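Local coordinates for protein nucleoside diphosphate kinase (Aquifex aeolicus, PDB 3ZTP) that probably transfers the gamma phosphate of ATP to nucleoside diphosphates by a ping-pong mechanism, through a phosphohistidine intermediate, to make nucleoside triphosphates other than ATP, at residues I8-K11 with P12-E16; G18-G21 with K22-R26; E65-S69 with G70-A74. All blocks are in the same frame, centred on the assembly; numbering follows the deposited sequence. Where two conformers were deposited one is given.

Interaction 1 of 3, residues I8-K11 with P12-E16. With SO4 (sulfate ion), chain D.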
loop_
_atom_site.group_PDB
_atom_site.type_symbol
_atom_site.label_atom_id
_atom_site.label_comp_id
_atom_site.label_asym_id
_atom_site.label_seq_id
_atom_site.Cartn_x
_atom_site.Cartn_y
_atom_site.Cartn_z
ATOM N N ILE A 8 -9.452 -12.044 -9.279
ATOM C CA ILE A 8 -10.830 -11.598 -9.454
ATOM C C ILE A 8 -10.960 -10.143 -9.050
ATOM O O ILE A 8 -10.244 -9.647 -8.167
ATOM C CB ILE A 8 -11.871 -12.454 -8.698
ATOM C CG1 ILE A 8 -11.599 -12.480 -7.184
ATOM C CG2 ILE A 8 -11.914 -13.850 -9.280
ATOM C CD1 ILE A 8 -12.773 -12.977 -6.343
ATOM N N ILE A 9 -11.880 -9.444 -9.714
ATOM C CA ILE A 9 -12.287 -8.098 -9.271
ATOM C C ILE A 9 -13.800 -8.083 -9.173
ATOM O O ILE A 9 -14.485 -8.373 -10.157
ATOM C CB ILE A 9 -11.836 -6.975 -10.215
ATOM C CG1 ILE A 9 -10.332 -7.069 -10.443
ATOM C CG2 ILE A 9 -12.212 -5.646 -9.600
ATOM C CD1 ILE A 9 -9.815 -6.051 -11.475
ATOM N N VAL A 10 -14.306 -7.727 -7.994
ATOM C CA VAL A 10 -15.745 -7.526 -7.794
ATOM C C VAL A 10 -16.051 -6.121 -8.267
ATOM O O VAL A 10 -15.473 -5.146 -7.754
ATOM C CB VAL A 10 -16.136 -7.753 -6.335
ATOM C CG1 VAL A 10 -17.623 -7.482 -6.105
ATOM C CG2 VAL A 10 -15.762 -9.173 -5.917
ATOM N N LYS A 11 -16.899 -6.018 -9.278
ATOM C CA LYS A 11 -17.117 -4.780 -10.009
ATOM C C LYS A 11 -18.123 -3.890 -9.282
ATOM O O LYS A 11 -18.815 -4.317 -8.349
ATOM C CB LYS A 11 -17.587 -5.091 -11.432
ATOM C CG LYS A 11 -16.640 -5.941 -12.233
ATOM C CD LYS A 11 -17.118 -6.146 -13.670
ATOM C CE LYS A 11 -16.093 -6.811 -14.558
ATOM N NZ LYS A 11 -16.602 -7.101 -15.908
ATOM N N PRO A 12 -18.218 -2.622 -9.692
ATOM C CA PRO A 12 -19.052 -1.712 -8.908
ATOM C C PRO A 12 -20.534 -2.089 -8.853
ATOM O O PRO A 12 -21.221 -1.708 -7.891
ATOM C CB PRO A 12 -18.822 -0.347 -9.580
ATOM C CG PRO A 12 -17.475 -0.460 -10.159
ATOM C CD PRO A 12 -17.400 -1.886 -10.675
ATOM N N ASP A 13 -21.048 -2.776 -9.872
ATOM C CA ASP A 13 -22.438 -3.232 -9.817
ATOM C C ASP A 13 -22.670 -4.188 -8.649
ATOM O O ASP A 13 -23.640 -4.029 -7.900
ATOM C CB ASP A 13 -22.898 -3.839 -11.139
ATOM C CG ASP A 13 -22.034 -5.001 -11.613
ATOM O OD1 ASP A 13 -20.813 -5.035 -11.340
ATOM O OD2 ASP A 13 -22.593 -5.891 -12.291
ATOM N N ALA A 14 -21.810 -5.185 -8.504
ATOM C CA ALA A 14 -21.953 -6.145 -7.419
ATOM C C ALA A 14 -21.650 -5.499 -6.078
ATOM O O ALA A 14 -22.257 -5.854 -5.065
ATOM C CB ALA A 14 -21.042 -7.361 -7.673
ATOM N N MET A 15 -20.721 -4.554 -6.058
ATOM C CA MET A 15 -20.427 -3.800 -4.846
ATOM C C MET A 15 -21.680 -3.084 -4.370
ATOM O O MET A 15 -22.071 -3.215 -3.210
ATOM C CB MET A 15 -19.280 -2.816 -5.089
ATOM C CG MET A 15 -17.985 -3.520 -5.396
ATOM S SD MET A 15 -17.259 -4.377 -3.973
ATOM C CE MET A 15 -16.649 -2.855 -3.209
ATOM N N GLU A 16 -22.351 -2.386 -5.277
ATOM C CA GLU A 16 -23.532 -1.614 -4.930
ATOM C C GLU A 16 -24.700 -2.507 -4.545
ATOM O O GLU A 16 -25.526 -2.106 -3.715
ATOM C CB GLU A 16 -23.911 -0.695 -6.095
ATOM C CG GLU A 16 -22.960 0.473 -6.252
ATOM C CD GLU A 16 -23.361 1.396 -7.381
ATOM O OE1 GLU A 16 -24.576 1.511 -7.651
ATOM O OE2 GLU A 16 -22.459 1.996 -8.001
HETATM S S SO4 D . -13.984 -8.026 -17.555
HETATM O O1 SO4 D . -14.841 -9.105 -17.076
HETATM O O2 SO4 D . -12.768 -8.599 -18.129
HETATM O O3 SO4 D . -14.611 -7.257 -18.627
HETATM O O4 SO4 D . -13.690 -7.113 -16.485
#
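Lys11 and Met15 join the end of strand 3-10 to the first turn of helix 12-17, a strand-to-helix connection of the ferredoxin-like core of the NDK fold. Lys11 is the N-cap residue. Its carbonyl O accepts the backbone N-H of Met15 at 3.0 Å, with an N-H...O angle of 164°.

The apolar contacts gather on Val10. Its CG1 lies 3.8 Å from Ala14 CB. In one of its two conformers, Met15 bends at chi2 and chi3, and Met15 SD comes within 3.8 Å of the same Val10 CG1 methyl. Helix 20-29 covers Val10 through Leu20 and Ile23.

Asp13 CG sits between its backbone N and carbonyl carbon (chi1 57°). This turns the carboxylate back toward the cap, with Asp13 OD1 3.2 Å from Lys11 CB. Asp13 OD2 accepts from the backbone N of Ala118. The Lys11 side chain runs the other way, extended beyond CG into the predicted ATP site. Its NZ donates to Asn117 OD1. The same Lys11 NZ also makes two weak hydrogen bonds to the sulfate, to O1 at 2.9 Å and to O4 at 3.0 Å.

Interaction 2 of 3, residues G18-G21 with K22-R26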
loop_
_atom_site.group_PDB
_atom_site.type_symbol
_atom_site.label_atom_id
_atom_site.label_comp_id
_atom_site.label_asym_id
_atom_site.label_seq_id
_atom_site.Cartn_x
_atom_site.Cartn_y
_atom_site.Cartn_z
ATOM N N GLY A 18 -24.397 -5.094 -2.787
ATOM C CA GLY A 18 -24.067 -5.668 -1.481
ATOM C C GLY A 18 -23.629 -7.119 -1.523
ATOM O O GLY A 18 -23.738 -7.820 -0.523
ATOM N N ALA A 19 -23.102 -7.568 -2.659
ATOM C CA ALA A 19 -22.777 -8.961 -2.864
ATOM C C ALA A 19 -21.346 -9.362 -2.541
ATOM O O ALA A 19 -21.013 -10.531 -2.660
ATOM C CB ALA A 19 -23.064 -9.320 -4.323
ATOM N N LEU A 20 -20.512 -8.424 -2.095
ATOM C CA LEU A 20 -19.094 -8.738 -1.932
ATOM C C LEU A 20 -18.838 -9.944 -1.036
ATOM O O LEU A 20 -18.027 -10.819 -1.341
ATOM C CB LEU A 20 -18.380 -7.528 -1.331
ATOM C CG LEU A 20 -16.936 -7.784 -0.903
ATOM C CD1 LEU A 20 -16.057 -8.108 -2.113
ATOM C CD2 LEU A 20 -16.380 -6.563 -0.130
ATOM N N GLY A 21 -19.473 -9.962 0.128
ATOM C CA GLY A 21 -19.245 -11.041 1.060
ATOM C C GLY A 21 -19.720 -12.388 0.543
ATOM O O GLY A 21 -19.031 -13.394 0.712
ATOM N N LYS A 22 -20.881 -12.412 -0.093
ATOM C CA LYS A 22 -21.397 -13.644 -0.667
ATOM C C LYS A 22 -20.463 -14.164 -1.762
ATOM O O LYS A 22 -20.231 -15.367 -1.883
ATOM C CB LYS A 22 -22.794 -13.429 -1.242
ATOM C CG LYS A 22 -23.840 -13.111 -0.186
ATOM C CD LYS A 22 -25.227 -13.053 -0.810
ATOM C CE LYS A 22 -26.341 -12.773 0.224
ATOM N NZ LYS A 22 -26.303 -11.371 0.703
ATOM N N ILE A 23 -19.889 -13.261 -2.549
ATOM C CA ILE A 23 -18.977 -13.671 -3.603
ATOM C C ILE A 23 -17.689 -14.254 -3.012
ATOM O O ILE A 23 -17.231 -15.318 -3.428
ATOM C CB ILE A 23 -18.709 -12.509 -4.544
ATOM C CG1 ILE A 23 -19.980 -12.196 -5.329
ATOM C CG2 ILE A 23 -17.564 -12.833 -5.486
ATOM C CD1 ILE A 23 -19.901 -10.912 -6.147
ATOM N N LEU A 24 -17.091 -13.572 -2.029
ATOM C CA LEU A 24 -15.901 -14.111 -1.394
ATOM C C LEU A 24 -16.188 -15.453 -0.740
ATOM O O LEU A 24 -15.386 -16.388 -0.856
ATOM C CB LEU A 24 -15.305 -13.132 -0.382
ATOM C CG LEU A 24 -14.771 -11.847 -0.995
ATOM C CD1 LEU A 24 -14.270 -10.929 0.103
ATOM C CD2 LEU A 24 -13.636 -12.122 -2.010
ATOM N N ASP A 25 -17.329 -15.569 -0.054
ATOM C CA ASP A 25 -17.717 -16.814 0.594
ATOM C C ASP A 25 -17.728 -17.953 -0.422
ATOM O O ASP A 25 -17.238 -19.055 -0.162
ATOM C CB ASP A 25 -19.097 -16.678 1.259
ATOM C CG ASP A 25 -19.494 -17.915 2.014
ATOM O OD1 ASP A 25 -18.702 -18.449 2.781
ATOM O OD2 ASP A 25 -20.633 -18.387 1.807
ATOM N N ARG A 26 -18.302 -17.704 -1.598
ATOM C CA ARG A 26 -18.377 -18.747 -2.586
ATOM C C ARG A 26 -16.987 -19.280 -2.955
ATOM O O ARG A 26 -16.755 -20.482 -3.031
ATOM C CB ARG A 26 -19.077 -18.242 -3.843
ATOM C CG ARG A 26 -19.086 -19.242 -5.003
ATOM C CD ARG A 26 -19.820 -20.570 -4.633
ATOM N NE ARG A 26 -20.065 -21.329 -5.853
ATOM C CZ ARG A 26 -21.004 -21.010 -6.735
ATOM N NH1 ARG A 26 -21.870 -20.047 -6.462
ATOM N NH2 ARG A 26 -21.102 -21.695 -7.844
HETATM O O HOH W 1 -22.250 -9.818 0.564
HETATM O O HOH W 2 -26.163 -9.828 -1.685
#
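Leu20 lays its CD1 methyl against Leu24, 4.0 Å from Leu24 CD1 and one helical turn back. The two side chains meet at an oblique angle. With chi1 at 171°, Leu20 sends CG away from its backbone N, and the branched end runs along the helix to Leu24. Ala19 makes a second apolar pair, its CB 4.0 Å from Ile23 CD1. Phe110 of helix 106-110 packs on both Ala19 and Ile23.

Backbone bonds hold this turn. Ala19 O accepts from Ile23 N, Leu20 O from Leu24 N and Gly21 O from Asp25 N. These are the i to i+4 bonds of the first turn.

Water bridges the start of the helix. One molecule donates to Gly18 O at 2.7 Å and accepts from Lys22 N at 3.0 Å. A second accepts from Lys22 NZ at 2.8 Å and bonds weakly to Gly18 O. The charged ends of Lys22 and Asp25 look outward: each forms a salt bridge with its counterpart, Asp25 or Lys22, of the second subunit. Leu24 packs on Leu24 of that subunit. Gly18 closes the preceding helix in a Schellman motif, and helix 20-29 forms a subunit interface of the NDK homotetramer.

Interaction 3 of 3, residues E65-S69 with G70-A74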
loop_
_atom_site.group_PDB
_atom_site.type_symbol
_atom_site.label_atom_id
_atom_site.label_comp_id
_atom_site.label_asym_id
_atom_site.label_seq_id
_atom_site.Cartn_x
_atom_site.Cartn_y
_atom_site.Cartn_z
ATOM N N GLU A 65 -14.995 3.733 -17.903
ATOM C CA GLU A 65 -15.802 4.587 -17.036
ATOM C C GLU A 65 -16.450 3.761 -15.910
ATOM O O GLU A 65 -16.394 4.126 -14.741
ATOM C CB GLU A 65 -16.900 5.313 -17.840
ATOM C CG GLU A 65 -17.820 6.145 -16.960
ATOM C CD GLU A 65 -18.924 6.861 -17.724
ATOM O OE1 GLU A 65 -19.514 6.249 -18.638
ATOM O OE2 GLU A 65 -19.213 8.032 -17.387
ATOM N N PHE A 66 -17.052 2.632 -16.277
ATOM C CA PHE A 66 -17.712 1.778 -15.298
ATOM C C PHE A 66 -16.733 1.308 -14.226
ATOM O O PHE A 66 -17.009 1.383 -13.027
ATOM C CB PHE A 66 -18.334 0.585 -16.025
ATOM C CG PHE A 66 -18.895 -0.476 -15.115
ATOM C CD1 PHE A 66 -19.789 -0.154 -14.104
ATOM C CD2 PHE A 66 -18.548 -1.797 -15.302
ATOM C CE1 PHE A 66 -20.313 -1.154 -13.285
ATOM C CE2 PHE A 66 -19.092 -2.790 -14.504
ATOM C CZ PHE A 66 -19.943 -2.467 -13.498
ATOM N N MET A 67 -15.587 0.819 -14.667
ATOM C CA MET A 67 -14.623 0.243 -13.745
ATOM C C MET A 67 -13.903 1.265 -12.868
ATOM O O MET A 67 -13.221 0.889 -11.902
ATOM C CB MET A 67 -13.639 -0.673 -14.489
ATOM C CG MET A 67 -14.292 -1.978 -14.960
ATOM S SD MET A 67 -14.958 -2.995 -13.613
ATOM C CE MET A 67 -13.428 -3.513 -12.816
ATOM N N SER A 68 -14.050 2.539 -13.210
ATOM C CA SER A 68 -13.510 3.634 -12.409
ATOM C C SER A 68 -14.623 4.437 -11.741
ATOM O O SER A 68 -14.351 5.507 -11.199
ATOM C CB SER A 68 -12.617 4.557 -13.260
ATOM O OG SER A 68 -13.296 5.107 -14.380
ATOM N N SER A 69 -15.862 3.944 -11.760
ATOM C CA SER A 69 -17.025 4.708 -11.290
ATOM C C SER A 69 -17.281 4.605 -9.803
ATOM O O SER A 69 -18.101 5.326 -9.259
ATOM C CB SER A 69 -18.296 4.290 -12.043
ATOM O OG SER A 69 -18.670 2.969 -11.705
ATOM N N GLY A 70 -16.568 3.702 -9.144
ATOM C CA GLY A 70 -16.711 3.517 -7.714
ATOM C C GLY A 70 -15.679 2.504 -7.275
ATOM O O GLY A 70 -14.993 1.920 -8.108
ATOM N N PRO A 71 -15.555 2.299 -5.973
ATOM C CA PRO A 71 -14.545 1.334 -5.535
ATOM C C PRO A 71 -14.840 -0.097 -5.994
ATOM O O PRO A 71 -16.006 -0.489 -6.237
ATOM C CB PRO A 71 -14.584 1.417 -4.011
ATOM C CG PRO A 71 -15.691 2.346 -3.646
ATOM C CD PRO A 71 -16.248 2.981 -4.870
ATOM N N VAL A 72 -13.777 -0.884 -6.105
ATOM C CA VAL A 72 -13.849 -2.298 -6.411
ATOM C C VAL A 72 -13.036 -3.052 -5.397
ATOM O O VAL A 72 -12.272 -2.458 -4.624
ATOM C CB VAL A 72 -13.336 -2.613 -7.839
ATOM C CG1 VAL A 72 -14.232 -1.965 -8.900
ATOM C CG2 VAL A 72 -11.913 -2.127 -8.069
ATOM N N VAL A 73 -13.193 -4.364 -5.378
ATOM C CA VAL A 73 -12.374 -5.222 -4.527
ATOM C C VAL A 73 -11.741 -6.283 -5.380
ATOM O O VAL A 73 -12.414 -7.014 -6.109
ATOM C CB VAL A 73 -13.203 -5.880 -3.416
ATOM C CG1 VAL A 73 -12.397 -6.964 -2.709
ATOM C CG2 VAL A 73 -13.676 -4.809 -2.419
ATOM N N ALA A 74 -10.429 -6.406 -5.287
ATOM C CA ALA A 74 -9.701 -7.468 -5.970
ATOM C C ALA A 74 -9.179 -8.496 -4.980
ATOM O O ALA A 74 -8.896 -8.174 -3.817
ATOM C CB ALA A 74 -8.521 -6.880 -6.766
HETATM O O HOH W 3 -12.548 1.307 -9.287
#
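Met67 and Val72 meet across the turn that leads from helix 60-67 into strand 72-78, a helix-to-strand connection of the NDK fold. The methyl CE of Met67 lies 4.3 Å from Val72 CG1. This is a loose apolar contact. The chain of Met67 is bent at chi2 and chi3, which curls the methyl back toward the strand. Ile9 of strand 3-10 packs on both residues, and Met67 also touches Lys11 and Tyr51.

Gly70 is nearly fully extended (phi -175°, psi 173°) and leads through Pro71 into the strand. No direct hydrogen bond joins the two segments.

Ser69 holds the helix side of the turn. Its backbone N and its OG both donate to Phe66 O, so this carbonyl is gripped twice by one residue. The bond from Ser69 OG to Phe66 O is short, 2.6 Å, and OG approaches at a C=O...O angle of 131°, well bent from the carbonyl axis. A water links the two segments. This single molecule donates one hydrogen to Met67 O at 2.7 Å and the other to Gly70 O at 2.8 Å.

Interaction 1 lies where the chain leaves strand 3-10 and interaction 3 where it enters the neighbouring antiparallel strand 72-78. Their centres are about 7 Å apart, and Val10 N lies 2.8 Å from Val73 O, a probable hydrogen bond. Pro12 CG also rests 3.4 Å from Phe66 O. Interaction 2 follows interaction 1 closely in the chain, centre to centre about 10 Å. Val10 CG2 packs on Leu20 CD1 at 4.0 Å. Leu20 reaches interaction 3 too, with CD1 3.8 Å from Val73 CB. Interactions 1 and 3 flank the predicted active site: the side chains of Lys11 and Met67 come within about 4 and 5 Å of that of His120, which also binds the sulfate. Interactions 2 and 3 both touch the second subunit.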